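Local coordinates for alternansucrase (Leuconostoc mesenteroides, PDB 6HVG), which belongs to glycoside hydrolase family 70, large multidomain enzymes built round a circularly permuted (β/α)8 barrel, and carries repeats of the choline-binding and putative cell-wall-binding families, at residues Glu520-Asp525 with Thr1251-Arg1256; Phe534-Asp539 with Thr1173-Arg1178; Asn938-Ala943 with Ala961-Thr966. All coordinates share one frame; numbering follows the deposited sequence.

Interaction 1 of 3, residues Glu520-Asp525 with Thr1251-Arg1256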
loop_
_atom_site.group_PDB
_atom_site.type_symbol
_atom_site.label_atom_id
_atom_site.label_comp_id
_atom_site.label_asym_id
_atom_site.label_seq_id
_atom_site.Cartn_x
_atom_site.Cartn_y
_atom_site.Cartn_z
ATOM N N GLU A 520 13.555 -2.410 11.928
ATOM C CA GLU A 520 13.295 -2.808 10.539
ATOM C C GLU A 520 12.780 -1.654 9.667
ATOM O O GLU A 520 12.552 -1.840 8.484
ATOM C CB GLU A 520 12.325 -3.999 10.478
ATOM C CG GLU A 520 12.914 -5.272 11.050
ATOM C CD GLU A 520 12.017 -6.467 10.898
ATOM O OE1 GLU A 520 10.858 -6.285 10.527
ATOM O OE2 GLU A 520 12.464 -7.596 11.179
ATOM N N ASP A 521 12.597 -0.476 10.267
ATOM C CA ASP A 521 12.200 0.722 9.545
ATOM C C ASP A 521 10.920 0.534 8.727
ATOM O O ASP A 521 10.895 0.816 7.536
ATOM C CB ASP A 521 13.355 1.179 8.655
ATOM C CG ASP A 521 14.549 1.690 9.457
ATOM O OD1 ASP A 521 14.404 1.969 10.664
ATOM O OD2 ASP A 521 15.647 1.815 8.863
ATOM N N GLU A 522 9.874 0.030 9.372
ATOM C CA GLU A 522 8.563 -0.068 8.763
ATOM C C GLU A 522 8.236 1.230 8.034
ATOM O O GLU A 522 8.401 2.307 8.579
ATOM C CB GLU A 522 7.489 -0.367 9.818
ATOM C CG GLU A 522 6.187 -0.927 9.241
ATOM C CD GLU A 522 5.153 -1.280 10.295
ATOM O OE1 GLU A 522 4.948 -0.472 11.228
ATOM O OE2 GLU A 522 4.565 -2.378 10.217
ATOM N N ALA A 523 7.804 1.118 6.786
ATOM C CA ALA A 523 7.379 2.263 5.975
ATOM C C ALA A 523 6.191 1.857 5.109
ATOM O O ALA A 523 6.027 0.685 4.802
ATOM C CB ALA A 523 8.516 2.732 5.087
ATOM N N PHE A 524 5.376 2.820 4.693
ATOM C CA PHE A 524 4.179 2.485 3.916
ATOM C C PHE A 524 4.036 3.275 2.638
ATOM O O PHE A 524 2.985 3.334 2.054
ATOM C CB PHE A 524 2.941 2.654 4.768
ATOM C CG PHE A 524 2.898 1.732 5.950
ATOM C CD1 PHE A 524 3.426 2.119 7.171
ATOM C CD2 PHE A 524 2.324 0.482 5.838
ATOM C CE1 PHE A 524 3.367 1.273 8.263
ATOM C CE2 PHE A 524 2.267 -0.372 6.928
ATOM C CZ PHE A 524 2.789 0.027 8.145
ATOM N N ASP A 525 5.117 3.837 2.151
ATOM C CA ASP A 525 4.998 4.552 0.923
ATOM C C ASP A 525 5.161 3.567 -0.243
ATOM O O ASP A 525 5.963 2.639 -0.189
ATOM C CB ASP A 525 5.967 5.742 0.888
ATOM C CG ASP A 525 7.393 5.322 0.731
ATOM O OD1 ASP A 525 7.782 5.017 -0.437
ATOM O OD2 ASP A 525 8.108 5.303 1.770
ATOM N N THR A 1251 11.847 -10.613 0.808
ATOM C CA THR A 1251 10.655 -10.849 1.599
ATOM C C THR A 1251 10.127 -9.518 2.126
ATOM O O THR A 1251 10.847 -8.540 2.199
ATOM C CB THR A 1251 10.938 -11.777 2.804
ATOM O OG1 THR A 1251 9.768 -11.863 3.627
ATOM C CG2 THR A 1251 12.073 -11.247 3.653
ATOM N N ASN A 1252 8.852 -9.500 2.485
ATOM C CA ASN A 1252 8.334 -8.434 3.305
ATOM C C ASN A 1252 8.956 -8.588 4.694
ATOM O O ASN A 1252 9.272 -9.700 5.118
ATOM C CB ASN A 1252 6.807 -8.499 3.392
ATOM C CG ASN A 1252 6.316 -9.800 3.983
ATOM O OD1 ASN A 1252 6.655 -10.884 3.497
ATOM N ND2 ASN A 1252 5.519 -9.707 5.032
ATOM N N ILE A 1253 9.157 -7.476 5.392
ATOM C CA ILE A 1253 9.781 -7.506 6.697
ATOM C C ILE A 1253 9.005 -8.413 7.656
ATOM O O ILE A 1253 7.782 -8.361 7.703
ATOM C CB ILE A 1253 9.940 -6.098 7.306
ATOM C CG1 ILE A 1253 8.603 -5.391 7.463
ATOM C CG2 ILE A 1253 10.901 -5.275 6.489
ATOM C CD1 ILE A 1253 8.707 -4.015 8.081
ATOM N N LEU A 1254 9.733 -9.239 8.407
ATOM C CA LEU A 1254 9.124 -10.259 9.259
ATOM C C LEU A 1254 9.062 -9.916 10.741
ATOM O O LEU A 1254 8.697 -10.779 11.551
ATOM C CB LEU A 1254 9.857 -11.599 9.083
ATOM C CG LEU A 1254 9.873 -12.164 7.657
ATOM C CD1 LEU A 1254 10.405 -13.579 7.645
ATOM C CD2 LEU A 1254 8.494 -12.168 7.040
ATOM N N HIS A 1255 9.402 -8.672 11.090
ATOM C CA HIS A 1255 9.265 -8.163 12.473
ATOM C C HIS A 1255 10.168 -8.882 13.498
ATOM O O HIS A 1255 9.828 -9.018 14.679
ATOM C CB HIS A 1255 7.796 -8.243 12.933
ATOM C CG HIS A 1255 6.863 -7.400 12.133
ATOM N ND1 HIS A 1255 5.559 -7.171 12.518
ATOM C CD2 HIS A 1255 7.046 -6.713 10.984
ATOM C CE1 HIS A 1255 4.975 -6.392 11.628
ATOM N NE2 HIS A 1255 5.857 -6.092 10.692
ATOM N N ARG A 1256 11.309 -9.348 13.036
ATOM C CA ARG A 1256 12.183 -10.154 13.871
ATOM C C ARG A 1256 13.353 -9.357 14.458
ATOM O O ARG A 1256 13.843 -9.696 15.545
ATOM C CB ARG A 1256 12.691 -11.358 13.080
ATOM C CG ARG A 1256 11.651 -12.449 13.057
ATOM C CD ARG A 1256 11.981 -13.577 12.109
ATOM N NE ARG A 1256 10.924 -14.578 12.175
ATOM C CZ ARG A 1256 10.762 -15.577 11.316
ATOM N NH1 ARG A 1256 11.585 -15.732 10.298
ATOM N NH2 ARG A 1256 9.767 -16.435 11.479
HETATM O O HOH W 1 5.222 -4.516 8.540
#
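Glu520 meets the turn that follows strand 1248-1252 with both oxygens of its carboxylate, which accept two successive backbone N-H groups. OE1 uses its syn lone pair to take His1255 N at 2.9 Å. The other oxygen, OE2, takes Arg1256 N at 2.8 Å, with this donor standing 42° out of the carboxylate plane. Both bonds are distinctly bent. A chi1 of -67° puts CG beside the backbone N of Glu520, and the chain runs extended from there to the turn. OE2 has further partners in Gly1257 N and the hydroxyl of Tyr1192, which is also hydrogen-bonded to Leu1254 N.

A second polar link passes through water. Glu522 OE2 and His1255 NE2 are 4.0 Å apart, their carboxylate and ring planes turned 82° against each other. The bridging water donates to Glu522 OE2 at 2.8 Å and sits in the ring plane, 2.7 Å from His1255 NE2.

Ile1253 adds van der Waals contact: its CB lies beside Glu520 OE1, and its CD1 touches Glu522 CA at 4.0 Å, the Ile1253 and Glu522 side chains crossing at about a right angle.

The buried carboxylate of Glu520 thus accepts from three backbone N-H groups and is bonded to the Tyr1192 hydroxyl, most of these partners being at OE2, a setting that would favour its ionised form and that ties down the backbone from His1255 to Gly1257.

Interaction 2 of 3, residues Phe534-Asp539 with Thr1173-Arg1178; sequences FLAYQD and TRVDER
Phe534 and Ala536 share one face of a two-strand antiparallel pairing with Thr1173 and Val1175, while Leu535 and Arg1174 occupy the other. On the first face Val1175 splits its branches: CG2 lies against Phe534 CB at 3.8 Å, and CG1 rests on Ala536 CB at 3.7 Å. The Phe534 ring swings past the strand end, where Val1175 O sits at its edge and Glu1177 CA comes within 3.9 Å of CE2. The Glu1177 carboxylate is engaged separately by Ser574 and by Leu527 N.

On the opposite face Arg1174 starts with CG anti to its backbone N and then bends at chi2 (78°), which brings CD to 4.1 Å from Leu535 CD2. Its guanidinium presents one face to Phe534 N, and NH1 makes a weak hydrogen bond to Phe534 O. Stronger partners lie beyond the two strands: Glu520 O for NE, Asp521 O for NH2 and Gln528 OE1 for NH1.

Gln538 folds back along its own segment, its chain bent at chi2 (-64°), and NE2 donates to Ala536 O at 2.9 Å from 68° above the carbonyl plane. Thr1173 N reaches the same oxygen at 3.0 Å from the opposite face of that plane, so Ala536 O is gripped by two donors, and the NE2 bond keeps the Gln538 amide beside Thr1173. There NE2 lies 3.5 Å from Thr1173 OG1, which accepts a bond from Asn1189 N.

Backbone bonds from Val1175 N to Phe534 O and from Ala536 N to Thr1173 O complete the register, with Leu535 and Arg1174 as the non-hydrogen-bonded pair between them. The arrangement is that of a twisted antiparallel sheet assembled from sequence-distant strands, consistent with domain B of family 70 enzymes.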
loop_
_atom_site.group_PDB
_atom_site.type_symbol
_atom_site.label_atom_id
_atom_site.label_comp_id
_atom_site.label_asym_id
_atom_site.label_seq_id
_atom_site.Cartn_x
_atom_site.Cartn_y
_atom_site.Cartn_z
ATOM N N PHE A 534 10.226 -3.978 2.630
ATOM C CA PHE A 534 10.899 -5.122 2.035
ATOM C C PHE A 534 12.369 -5.230 2.390
ATOM O O PHE A 534 13.042 -4.212 2.610
ATOM C CB PHE A 534 10.837 -5.037 0.519
ATOM C CG PHE A 534 9.464 -4.872 -0.024
ATOM C CD1 PHE A 534 8.562 -5.921 -0.007
ATOM C CD2 PHE A 534 9.080 -3.680 -0.567
ATOM C CE1 PHE A 534 7.290 -5.769 -0.502
ATOM C CE2 PHE A 534 7.814 -3.528 -1.085
ATOM C CZ PHE A 534 6.923 -4.577 -1.057
ATOM N N LEU A 535 12.853 -6.475 2.349
ATOM C CA LEU A 535 14.252 -6.817 2.492
ATOM C C LEU A 535 14.737 -7.497 1.220
ATOM O O LEU A 535 14.114 -8.432 0.756
ATOM C CB LEU A 535 14.436 -7.800 3.629
ATOM C CG LEU A 535 14.068 -7.302 5.022
ATOM C CD1 LEU A 535 14.230 -8.429 6.038
ATOM C CD2 LEU A 535 14.930 -6.120 5.383
ATOM N N ALA A 536 15.839 -7.016 0.645
ATOM C CA ALA A 536 16.429 -7.674 -0.508
ATOM C C ALA A 536 17.554 -8.592 -0.032
ATOM O O ALA A 536 18.439 -8.159 0.692
ATOM C CB ALA A 536 16.960 -6.658 -1.488
ATOM N N TYR A 537 17.524 -9.853 -0.447
ATOM C CA TYR A 537 18.564 -10.789 -0.096
ATOM C C TYR A 537 19.816 -10.534 -0.926
ATOM O O TYR A 537 19.733 -10.131 -2.089
ATOM C CB TYR A 537 18.118 -12.237 -0.304
ATOM C CG TYR A 537 16.898 -12.675 0.478
ATOM C CD1 TYR A 537 16.505 -12.044 1.628
ATOM C CD2 TYR A 537 16.136 -13.757 0.049
ATOM C CE1 TYR A 537 15.356 -12.442 2.317
ATOM C CE2 TYR A 537 15.016 -14.176 0.750
ATOM C CZ TYR A 537 14.636 -13.507 1.881
ATOM O OH TYR A 537 13.529 -13.898 2.557
ATOM N N GLN A 538 20.982 -10.807 -0.326
ATOM C CA GLN A 538 22.271 -10.546 -0.978
ATOM C C GLN A 538 23.080 -11.810 -1.219
ATOM O O GLN A 538 22.901 -12.813 -0.537
ATOM C CB GLN A 538 23.075 -9.563 -0.146
ATOM C CG GLN A 538 22.307 -8.319 0.270
ATOM C CD GLN A 538 21.883 -7.449 -0.896
ATOM O OE1 GLN A 538 22.652 -7.184 -1.808
ATOM N NE2 GLN A 538 20.636 -7.014 -0.873
ATOM N N ASP A 539 23.950 -11.752 -2.224
ATOM C CA ASP A 539 24.916 -12.827 -2.514
ATOM C C ASP A 539 26.123 -12.653 -1.630
ATOM O O ASP A 539 26.931 -11.763 -1.873
ATOM C CB ASP A 539 25.362 -12.794 -3.978
ATOM C CG ASP A 539 24.265 -13.205 -4.939
ATOM O OD1 ASP A 539 23.236 -13.766 -4.507
ATOM O OD2 ASP A 539 24.452 -12.986 -6.146
ATOM N N THR A 1173 19.194 -6.535 3.091
ATOM C CA THR A 1173 19.219 -5.083 3.123
ATOM C C THR A 1173 17.796 -4.557 3.019
ATOM O O THR A 1173 16.998 -5.087 2.253
ATOM C CB THR A 1173 20.028 -4.540 1.937
ATOM O OG1 THR A 1173 21.357 -5.064 1.981
ATOM C CG2 THR A 1173 20.088 -3.023 1.943
ATOM N N ARG A 1174 17.471 -3.520 3.793
ATOM C CA ARG A 1174 16.139 -2.896 3.768
ATOM C C ARG A 1174 15.977 -2.042 2.536
ATOM O O ARG A 1174 16.776 -1.156 2.283
ATOM C CB ARG A 1174 15.925 -2.058 5.006
ATOM C CG ARG A 1174 14.589 -1.355 5.104
ATOM C CD ARG A 1174 13.485 -2.314 5.531
ATOM N NE ARG A 1174 12.261 -1.589 5.796
ATOM C CZ ARG A 1174 11.499 -1.055 4.845
ATOM N NH1 ARG A 1174 11.805 -1.187 3.546
ATOM N NH2 ARG A 1174 10.406 -0.390 5.191
ATOM N N VAL A 1175 14.941 -2.346 1.751
ATOM C CA VAL A 1175 14.762 -1.747 0.425
ATOM C C VAL A 1175 13.336 -1.329 0.205
ATOM O O VAL A 1175 12.422 -1.811 0.889
ATOM C CB VAL A 1175 15.091 -2.730 -0.702
ATOM C CG1 VAL A 1175 16.573 -3.005 -0.764
ATOM C CG2 VAL A 1175 14.324 -4.029 -0.520
ATOM N N ASP A 1176 13.166 -0.438 -0.772
ATOM C CA ASP A 1176 11.844 -0.019 -1.241
ATOM C C ASP A 1176 11.384 -0.939 -2.365
ATOM O O ASP A 1176 12.081 -1.900 -2.707
ATOM C CB ASP A 1176 11.843 1.458 -1.663
ATOM C CG ASP A 1176 12.742 1.760 -2.858
ATOM O OD1 ASP A 1176 13.116 0.851 -3.620
ATOM O OD2 ASP A 1176 13.056 2.946 -3.076
ATOM N N GLU A 1177 10.205 -0.686 -2.913
ATOM C CA GLU A 1177 9.635 -1.603 -3.907
ATOM C C GLU A 1177 10.541 -1.890 -5.096
ATOM O O GLU A 1177 10.484 -2.986 -5.653
ATOM C CB GLU A 1177 8.304 -1.072 -4.403
ATOM C CG GLU A 1177 8.420 0.191 -5.245
ATOM C CD GLU A 1177 7.085 0.863 -5.412
ATOM O OE1 GLU A 1177 6.513 1.306 -4.398
ATOM O OE2 GLU A 1177 6.611 0.911 -6.543
ATOM N N ARG A 1178 11.390 -0.930 -5.458
ATOM C CA ARG A 1178 12.355 -1.110 -6.555
ATOM C C ARG A 1178 13.665 -1.788 -6.162
ATOM O O ARG A 1178 14.574 -1.918 -6.989
ATOM C CB ARG A 1178 12.691 0.240 -7.200
ATOM C CG ARG A 1178 11.523 0.889 -7.924
ATOM C CD ARG A 1178 11.918 2.203 -8.550
ATOM N NE ARG A 1178 10.847 2.751 -9.361
ATOM C CZ ARG A 1178 9.757 3.351 -8.884
ATOM N NH1 ARG A 1178 9.567 3.492 -7.576
ATOM N NH2 ARG A 1178 8.822 3.792 -9.730
#

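Interaction 3 of 3, residues Asn938-Ala943 with Ala961-Thr966; sequences NQLYRA and APTLRT
Ala961 turns its CB onto Ala943 O, at the start of an antiparallel strand pairing in a β domain consistent with domain C of family 70 enzymes. The same methyl also lies 3.9 Å from CD of Arg942, whose guanidinium is bound by Asp958 and Tyr955 O. Next, Pro962 O accepts Ala943 N at 3.2 Å, nearly along the C=O axis.

Thr963 forms a non-hydrogen-bonded pair with Arg942. Its CG2 meets Leu940 CD2 at 3.7 Å, the two side chains crossing obliquely, while its OG1 is bonded to Val981 O on the neighbouring strand 977-982. Leu964 and Tyr941 follow as a hydrogen-bonded pair, each backbone N donating to the other's carbonyl oxygen. The Leu964 side chain leads away from Tyr941 to pack on Leu972, Phe974 and Phe980.

Arg965 runs extended to CD, then bends at chi3 (-77°) and folds its guanidinium over Leu940, whose CB lies above one face, offset toward the rim. Leu940 CD1 meets Arg965 CB at 3.6 Å. The edge of the guanidinium is used as well: NH1 donates within its plane to Asn938 O.

Thr966 closes the pairing with its N bonded to Gln939 O at 2.8 Å. Its OG1 lies within hydrogen-bonding reach of His936 O and of Gln939 O, and its CG2 lies obliquely against the Tyr941 ring, 3.4 Å from CD1.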
loop_
_atom_site.group_PDB
_atom_site.type_symbol
_atom_site.label_atom_id
_atom_site.label_comp_id
_atom_site.label_asym_id
_atom_site.label_seq_id
_atom_site.Cartn_x
_atom_site.Cartn_y
_atom_site.Cartn_z
ATOM N N ASN A 938 -33.615 5.298 -44.489
ATOM C CA ASN A 938 -35.072 5.066 -44.346
ATOM C C ASN A 938 -35.486 3.851 -43.493
ATOM O O ASN A 938 -36.644 3.487 -43.433
ATOM C CB ASN A 938 -35.702 4.999 -45.733
ATOM C CG ASN A 938 -35.406 6.255 -46.551
ATOM O OD1 ASN A 938 -34.791 6.182 -47.618
ATOM N ND2 ASN A 938 -35.787 7.414 -46.020
ATOM N N GLN A 939 -34.529 3.282 -42.781
ATOM C CA GLN A 939 -34.740 2.076 -42.002
ATOM C C GLN A 939 -35.413 2.362 -40.653
ATOM O O GLN A 939 -35.215 3.415 -40.059
ATOM C CB GLN A 939 -33.388 1.412 -41.748
ATOM C CG GLN A 939 -33.474 0.050 -41.097
ATOM C CD GLN A 939 -32.311 -0.837 -41.473
ATOM O OE1 GLN A 939 -31.372 -0.412 -42.150
ATOM N NE2 GLN A 939 -32.371 -2.084 -41.034
ATOM N N LEU A 940 -36.190 1.401 -40.171
ATOM C CA LEU A 940 -36.822 1.502 -38.867
ATOM C C LEU A 940 -35.895 0.939 -37.827
ATOM O O LEU A 940 -35.354 -0.170 -37.995
ATOM C CB LEU A 940 -38.140 0.738 -38.837
ATOM C CG LEU A 940 -39.088 1.102 -37.692
ATOM C CD1 LEU A 940 -39.616 2.521 -37.869
ATOM C CD2 LEU A 940 -40.261 0.143 -37.593
ATOM N N TYR A 941 -35.702 1.707 -36.759
ATOM C CA TYR A 941 -34.884 1.291 -35.624
ATOM C C TYR A 941 -35.748 1.242 -34.347
ATOM O O TYR A 941 -36.717 1.975 -34.223
ATOM C CB TYR A 941 -33.700 2.249 -35.446
ATOM C CG TYR A 941 -32.530 1.959 -36.353
ATOM C CD1 TYR A 941 -32.560 2.299 -37.695
ATOM C CD2 TYR A 941 -31.388 1.345 -35.868
ATOM C CE1 TYR A 941 -31.494 2.016 -38.523
ATOM C CE2 TYR A 941 -30.315 1.067 -36.693
ATOM C CZ TYR A 941 -30.380 1.403 -38.023
ATOM O OH TYR A 941 -29.308 1.105 -38.825
ATOM N N ARG A 942 -35.400 0.344 -33.426
ATOM C CA ARG A 942 -36.080 0.237 -32.135
ATOM C C ARG A 942 -35.104 0.243 -30.975
ATOM O O ARG A 942 -33.979 -0.224 -31.099
ATOM C CB ARG A 942 -36.931 -1.034 -32.062
ATOM C CG ARG A 942 -36.187 -2.371 -32.107
ATOM C CD ARG A 942 -35.803 -2.887 -30.735
ATOM N NE ARG A 942 -35.313 -4.268 -30.777
ATOM C CZ ARG A 942 -34.914 -4.949 -29.704
ATOM N NH1 ARG A 942 -34.886 -4.375 -28.499
ATOM N NH2 ARG A 942 -34.533 -6.215 -29.811
ATOM N N ALA A 943 -35.546 0.781 -29.848
ATOM C CA ALA A 943 -34.715 0.878 -28.659
ATOM C C ALA A 943 -34.427 -0.480 -28.045
ATOM O O ALA A 943 -35.295 -1.319 -27.976
ATOM C CB ALA A 943 -35.389 1.789 -27.631
ATOM N N ALA A 961 -40.785 -2.756 -27.982
ATOM C CA ALA A 961 -40.023 -1.501 -27.939
ATOM C C ALA A 961 -40.560 -0.420 -28.870
ATOM O O ALA A 961 -41.141 -0.725 -29.912
ATOM C CB ALA A 961 -38.566 -1.764 -28.273
ATOM N N PRO A 962 -40.320 0.854 -28.517
ATOM C CA PRO A 962 -40.628 1.969 -29.386
ATOM C C PRO A 962 -39.730 1.977 -30.582
ATOM O O PRO A 962 -38.547 1.717 -30.460
ATOM C CB PRO A 962 -40.316 3.207 -28.549
ATOM C CG PRO A 962 -39.652 2.745 -27.326
ATOM C CD PRO A 962 -39.826 1.277 -27.201
ATOM N N THR A 963 -40.293 2.271 -31.745
ATOM C CA THR A 963 -39.540 2.340 -32.980
ATOM C C THR A 963 -39.322 3.778 -33.328
ATOM O O THR A 963 -40.026 4.648 -32.880
ATOM C CB THR A 963 -40.286 1.679 -34.157
ATOM O OG1 THR A 963 -41.517 2.361 -34.364
ATOM C CG2 THR A 963 -40.572 0.195 -33.858
ATOM N N LEU A 964 -38.326 4.009 -34.151
ATOM C CA LEU A 964 -38.063 5.302 -34.704
ATOM C C LEU A 964 -37.408 5.021 -36.044
ATOM O O LEU A 964 -36.601 4.081 -36.168
ATOM C CB LEU A 964 -37.139 6.088 -33.785
ATOM C CG LEU A 964 -36.752 7.490 -34.298
ATOM C CD1 LEU A 964 -37.920 8.282 -34.868
ATOM C CD2 LEU A 964 -36.086 8.279 -33.177
ATOM N N ARG A 965 -37.768 5.798 -37.063
ATOM C CA ARG A 965 -37.274 5.554 -38.414
ATOM C C ARG A 965 -36.228 6.590 -38.813
ATOM O O ARG A 965 -36.392 7.774 -38.542
ATOM C CB ARG A 965 -38.413 5.565 -39.422
ATOM C CG ARG A 965 -37.994 5.047 -40.787
ATOM C CD ARG A 965 -39.177 5.026 -41.761
ATOM N NE ARG A 965 -40.038 3.880 -41.478
ATOM C CZ ARG A 965 -39.793 2.618 -41.864
ATOM N NH1 ARG A 965 -38.727 2.311 -42.604
ATOM N NH2 ARG A 965 -40.635 1.643 -41.514
ATOM N N THR A 966 -35.170 6.125 -39.475
ATOM C CA THR A 966 -34.090 6.983 -39.963
ATOM C C THR A 966 -34.527 7.701 -41.239
ATOM O O THR A 966 -35.402 7.212 -41.953
ATOM C CB THR A 966 -32.819 6.168 -40.262
ATOM O OG1 THR A 966 -33.096 5.183 -41.241
ATOM C CG2 THR A 966 -32.324 5.448 -39.039
#

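Overall arrangement
Along the chain the three contacts are concentric: 520-525 and 1251-1256 form the outermost pair, 534-539 and 1173-1178 lie within it, and 938-943 with 961-966 is innermost. Interactions 1 and 2 are neighbours, centres 10 Å apart. Interaction 2 is within an antiparallel sheet, and interaction 1 lies at its margin, in the loop that leaves strand 1248-1252, the neighbour of 534-537; Arg1174 of interaction 2 directly joins segment 520-525. Interaction 3 belongs to a separate, curled antiparallel β domain, its centre 63 to 64 Å from the other two. The first two unite distant parts of the sequence, consistent with the U-shaped chain path of family 70, in which domain B is built from two distant segments; the third is local.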